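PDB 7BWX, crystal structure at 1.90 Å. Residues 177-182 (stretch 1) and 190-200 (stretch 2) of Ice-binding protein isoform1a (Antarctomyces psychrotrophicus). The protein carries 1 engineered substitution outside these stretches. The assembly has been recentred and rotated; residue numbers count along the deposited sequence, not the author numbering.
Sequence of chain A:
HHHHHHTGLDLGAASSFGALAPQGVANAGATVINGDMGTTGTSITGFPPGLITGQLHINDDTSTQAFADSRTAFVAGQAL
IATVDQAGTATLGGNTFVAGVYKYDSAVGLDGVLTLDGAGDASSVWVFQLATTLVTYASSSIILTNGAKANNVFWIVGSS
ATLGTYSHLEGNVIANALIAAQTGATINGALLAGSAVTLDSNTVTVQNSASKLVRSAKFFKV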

# COMPACT_ATOMS: atom_id res chain seq x y z
N ALA A 177 5.34 9.67 -2.38
CA ALA A 177 4.50 10.88 -2.42
C ALA A 177 3.02 10.48 -2.21
O ALA A 177 2.70 9.98 -1.14
CB ALA A 177 4.77 11.59 -3.69
N LEU A 178 2.15 10.74 -3.17
CA LEU A 178 0.68 10.72 -2.97
C LEU A 178 0.18 9.28 -3.08
O LEU A 178 0.73 8.53 -3.92
CB LEU A 178 0.02 11.55 -4.07
CG LEU A 178 -1.49 11.76 -3.91
CD1 LEU A 178 -1.73 12.71 -2.74
CD2 LEU A 178 -2.10 12.35 -5.19
N ILE A 179 -0.85 8.93 -2.29
CA ILE A 179 -1.66 7.71 -2.56
C ILE A 179 -3.08 8.18 -2.75
O ILE A 179 -3.62 8.78 -1.83
CB ILE A 179 -1.55 6.64 -1.48
CG1 ILE A 179 -0.13 6.17 -1.30
CG2 ILE A 179 -2.45 5.44 -1.82
CD1 ILE A 179 0.09 5.26 -0.14
N ALA A 180 -3.67 7.89 -3.91
CA ALA A 180 -5.07 8.22 -4.24
C ALA A 180 -5.83 6.90 -4.46
O ALA A 180 -5.47 6.14 -5.36
CB ALA A 180 -5.15 9.12 -5.42
N ALA A 181 -6.81 6.63 -3.61
CA ALA A 181 -7.72 5.49 -3.77
C ALA A 181 -9.01 6.05 -4.36
O ALA A 181 -9.72 6.84 -3.71
CB ALA A 181 -7.85 4.79 -2.46
N GLN A 182 -9.29 5.69 -5.60
CA GLN A 182 -10.50 6.15 -6.31
C GLN A 182 -11.73 5.36 -5.83
O GLN A 182 -11.59 4.36 -5.08
CB GLN A 182 -10.28 6.06 -7.81
CG GLN A 182 -9.20 7.02 -8.28
CD GLN A 182 -8.92 6.95 -9.77
OE1 GLN A 182 -9.22 5.98 -10.45
NE2 GLN A 182 -8.34 8.02 -10.28
N ALA A 190 -2.40 -1.65 3.70
CA ALA A 190 -2.18 -0.32 4.31
C ALA A 190 -1.76 0.68 3.25
O ALA A 190 -1.17 0.25 2.25
CB ALA A 190 -1.17 -0.45 5.40
N LEU A 191 -2.10 1.95 3.46
CA LEU A 191 -1.72 3.07 2.58
C LEU A 191 -0.78 4.00 3.37
O LEU A 191 -1.28 4.73 4.24
CB LEU A 191 -2.98 3.80 2.10
CG LEU A 191 -4.01 2.90 1.43
CD1 LEU A 191 -5.20 3.71 1.01
CD2 LEU A 191 -3.46 2.14 0.25
N LEU A 192 0.54 3.89 3.12
CA LEU A 192 1.57 4.65 3.87
C LEU A 192 2.24 5.63 2.91
O LEU A 192 3.13 5.23 2.10
CB LEU A 192 2.57 3.64 4.47
CG LEU A 192 1.99 2.51 5.30
CD1 LEU A 192 3.09 1.66 5.86
CD2 LEU A 192 1.12 2.99 6.44
N ALA A 193 1.74 6.86 2.91
CA ALA A 193 2.07 7.90 1.92
C ALA A 193 3.20 8.79 2.44
O ALA A 193 3.32 8.90 3.68
CB ALA A 193 0.90 8.75 1.57
N GLY A 194 3.97 9.36 1.53
CA GLY A 194 5.00 10.33 1.89
C GLY A 194 4.46 11.76 1.82
O GLY A 194 5.17 12.68 2.26
N SER A 195 3.28 11.97 1.25
CA SER A 195 2.63 13.31 1.20
C SER A 195 1.22 13.24 1.78
O SER A 195 1.09 13.42 3.00
CB SER A 195 2.67 13.90 -0.21
OG SER A 195 2.00 13.09 -1.17
N ALA A 196 0.20 13.03 0.95
CA ALA A 196 -1.21 12.94 1.37
C ALA A 196 -1.79 11.60 0.91
O ALA A 196 -1.21 10.95 0.02
CB ALA A 196 -2.02 14.10 0.84
N VAL A 197 -2.88 11.20 1.54
CA VAL A 197 -3.75 10.09 1.05
C VAL A 197 -5.09 10.72 0.68
O VAL A 197 -5.67 11.45 1.53
CB VAL A 197 -3.90 9.00 2.11
CG1 VAL A 197 -5.01 8.00 1.73
CG2 VAL A 197 -2.60 8.28 2.32
N THR A 198 -5.59 10.45 -0.51
CA THR A 198 -6.98 10.83 -0.88
C THR A 198 -7.81 9.55 -0.98
O THR A 198 -7.29 8.52 -1.50
CB THR A 198 -7.09 11.64 -2.16
OG1 THR A 198 -6.76 10.83 -3.29
CG2 THR A 198 -6.19 12.86 -2.11
N LEU A 199 -9.02 9.62 -0.42
CA LEU A 199 -9.92 8.45 -0.37
C LEU A 199 -11.27 8.85 -0.94
O LEU A 199 -11.71 9.99 -0.76
CB LEU A 199 -10.05 7.98 1.06
CG LEU A 199 -8.76 7.61 1.79
CD1 LEU A 199 -9.06 7.49 3.26
CD2 LEU A 199 -8.15 6.33 1.26
N ASP A 200 -11.95 7.88 -1.55
CA ASP A 200 -13.35 8.06 -1.98
C ASP A 200 -14.06 6.70 -1.81
O ASP A 200 -13.80 5.81 -2.63
CB ASP A 200 -13.39 8.59 -3.41
CG ASP A 200 -14.83 8.79 -3.92
OD1 ASP A 200 -15.79 8.44 -3.21
OD2 ASP A 200 -14.98 9.28 -5.02
O HOH W 1 -9.04 9.48 -3.97

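The two stretches are joined as neighbouring strands of a parallel β-sheet, with backbone hydrogen bonds along the shared edge and a small apolar cluster packed on the face that carries Ile-179 and Ala-181. Strands 179-181 and 197-200 run in the same direction, 1° apart, with axes 4.7 Å from each other, and the contact buries 595 Å² in total.

Three hydrogen bonds alternate along the pair as parallel pairing requires. Ile-179 N donates to Ala-196 O (3.1 Å), Ile-179 O accepts from Thr-198 N (2.9 Å), and Ala-181 N donates to Thr-198 O (2.9 Å); angles at hydrogen of 157° to 171° indicate nearly straight bonds. Ile-179 thus uses both its amide and its carbonyl to straddle Val-197, whose CA also lies 3.2 Å from Ile-179 O in a CA-H...O contact. Ahead of the strands, the carbonyl of Ala-177 faces the turn of stretch 2: Ser-195 N donates to Ala-177 O at 3.2 Å, and Gly-194 N makes a weak bond to Ala-177 O at 3.0 Å. The Ser-195 side chain, in the p rotamer, points toward stretch 1 and brings OG within 3.1 Å of Leu-178 N, but the angle is too poor for a hydrogen bond.

Ile-179 has the largest area covered by the other stretch, 115 Å². With chi1 m and chi2 t, its side chain projects from the sheet face to strand 190-192, whose axis lies 8.5 Å from that of strand 179-181. Ile-179 CD1 comes within 3.6 Å of Leu-192 N and 4.0 Å of Ala-193 CB, while Ile-179 CG2 meets Leu-191 CD2 at 4.0 Å. A branched aliphatic side chain suits this site because it fills the space between the strands, with both CD1 and CG2 in contact with Leu-191. Ala-181, on the same face, is also buried; its short side chain packs its CB 4.0 Å from Leu-199 CD2 and 4.5 Å from Leu-191 CD1. Val-197 adds CG2, 4.3 Å from Ile-179 CB.

The other face, bearing Ala-180 and Thr-198, is partly exposed and more polar. Thr-198 OG1 lies 3.2 Å from Ala-180 CB, and the small alanine accommodates this close approach. The threonine hydroxyl also contributes to a bridge: water 1 hydrogen-bonds to Thr-198 OG1 (2.7 Å) and donates to Ala-181 O (2.7 Å). Nearer the start of the strands, Leu-178 extends CD1 to within 3.9 Å of Ala-196 CB, a partly exposed apolar contact beside the backbone pairing.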